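Local coordinates for protein glutaredoxin (Chlorella sorokiniana, PDB 4I2U) that binds glutathione and, as a glutaredoxin with a thioredoxin fold, probably uses it to reduce disulfides in cell redox homeostasis, at residues Asp9-Ile12 with Val17-Phe20. Residues are numbered along the deposited sequence; the frame is centred on the assembly and turned at random.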
loop_
_atom_site.group_PDB
_atom_site.type_symbol
_atom_site.label_atom_id
_atom_site.label_comp_id
_atom_site.label_asym_id
_atom_site.label_seq_id
_atom_site.Cartn_x
_atom_site.Cartn_y
_atom_site.Cartn_z
ATOM N N ASP A 9 11.705 0.553 -3.376
ATOM C CA ASP A 9 12.284 -0.584 -2.666
ATOM C C ASP A 9 12.513 -0.249 -1.199
ATOM O O ASP A 9 12.176 -1.041 -0.305
ATOM C CB ASP A 9 13.610 -1.020 -3.294
ATOM C CG ASP A 9 13.453 -1.640 -4.686
ATOM O OD1 ASP A 9 12.321 -1.898 -5.137
ATOM O OD2 ASP A 9 14.519 -1.907 -5.294
ATOM N N SER A 10 13.109 0.904 -0.936
ATOM C CA SER A 10 13.414 1.306 0.434
ATOM C C SER A 10 12.142 1.547 1.230
ATOM O O SER A 10 12.085 1.266 2.421
ATOM C CB SER A 10 14.267 2.570 0.447
ATOM O OG SER A 10 15.550 2.319 -0.096
ATOM N N THR A 11 11.125 2.085 0.579
ATOM C CA THR A 11 9.896 2.375 1.288
ATOM C C THR A 11 9.184 1.093 1.708
ATOM O O THR A 11 8.719 0.988 2.860
ATOM C CB THR A 11 8.970 3.265 0.452
ATOM O OG1 THR A 11 9.620 4.513 0.198
ATOM C CG2 THR A 11 7.665 3.542 1.184
ATOM N N ILE A 12 9.083 0.125 0.808
ATOM C CA ILE A 12 8.343 -1.086 1.141
ATOM C C ILE A 12 9.123 -1.989 2.082
ATOM O O ILE A 12 8.514 -2.773 2.804
ATOM C CB ILE A 12 7.857 -1.879 -0.104
ATOM C CG1 ILE A 12 9.020 -2.529 -0.866
ATOM C CG2 ILE A 12 7.023 -0.978 -0.985
ATOM C CD1 ILE A 12 8.563 -3.394 -2.028
ATOM N N VAL A 17 3.384 -1.071 6.203
ATOM C CA VAL A 17 2.141 -0.910 5.463
ATOM C C VAL A 17 2.307 0.289 4.563
ATOM O O VAL A 17 2.426 1.424 5.046
ATOM C CB VAL A 17 0.938 -0.731 6.403
ATOM C CG1 VAL A 17 -0.317 -0.568 5.591
ATOM C CG2 VAL A 17 0.832 -1.920 7.334
ATOM N N VAL A 18 2.371 0.040 3.260
ATOM C CA VAL A 18 2.607 1.089 2.281
ATOM C C VAL A 18 1.517 1.094 1.228
ATOM O O VAL A 18 1.142 0.038 0.705
ATOM C CB VAL A 18 3.984 0.890 1.596
ATOM C CG1 VAL A 18 4.228 1.943 0.525
ATOM C CG2 VAL A 18 5.098 0.925 2.632
ATOM N N ILE A 19 1.021 2.270 0.889
ATOM C CA ILE A 19 0.075 2.404 -0.204
ATOM C C ILE A 19 0.568 3.509 -1.128
ATOM O O ILE A 19 0.682 4.674 -0.718
ATOM C CB ILE A 19 -1.369 2.625 0.297
ATOM C CG1 ILE A 19 -2.304 2.775 -0.896
ATOM C CG2 ILE A 19 -1.485 3.815 1.273
ATOM C CD1 ILE A 19 -3.776 2.627 -0.530
ATOM N N PHE A 20 0.925 3.144 -2.354
ATOM C CA PHE A 20 1.224 4.140 -3.380
ATOM C C PHE A 20 -0.114 4.570 -3.929
ATOM O O PHE A 20 -0.919 3.732 -4.339
ATOM C CB PHE A 20 2.136 3.544 -4.460
ATOM C CG PHE A 20 3.511 3.206 -3.935
ATOM C CD1 PHE A 20 3.796 1.947 -3.443
ATOM C CD2 PHE A 20 4.514 4.165 -3.884
ATOM C CE1 PHE A 20 5.039 1.653 -2.919
ATOM C CE2 PHE A 20 5.755 3.883 -3.362
ATOM C CZ PHE A 20 6.030 2.636 -2.875
#
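Thr-11 and Val-18 meet through methyl groups: Thr-11 CG2 lies 3.8 Å from Val-18 CG1 and almost as close to Val-18 CG2, the two side chains crossing at about a right angle. With OG1 turned beside the backbone N (chi1 -62°), Thr-11 CG2 stands anti to that N and faces the strand, and OG1 bonds back to Leu-7 O within the helix. Val-18 CG2 also packs on the main chain, 3.6 Å from Thr-11 O, an oxygen that accepts a bond from Asn-15 ND2. Ile-12 contributes its short branch: CG2 abuts the edge of the Phe-20 ring, near its plane, 3.8 Å from CE1. The fit is looser where Ile-12 CG2 reaches Val-18 CG1 at 4.3 Å and Thr-11 CG2 approaches Phe-20 CZ obliquely at 4.5 Å. All four touching residues are buried, whereas Ser-10 is exposed on the helix's outer side, away from the strand. Leu-65 against Ile-12, with Ile-58 and Leu-62 against Phe-20, brings helix 55-66 into the same apolar layer. Helix 3-14 thus packs on inner strand 17-21, between parallel strand 45-48 and antiparallel strand 73-76, as in the helix-over-sheet core of the thioredoxin fold.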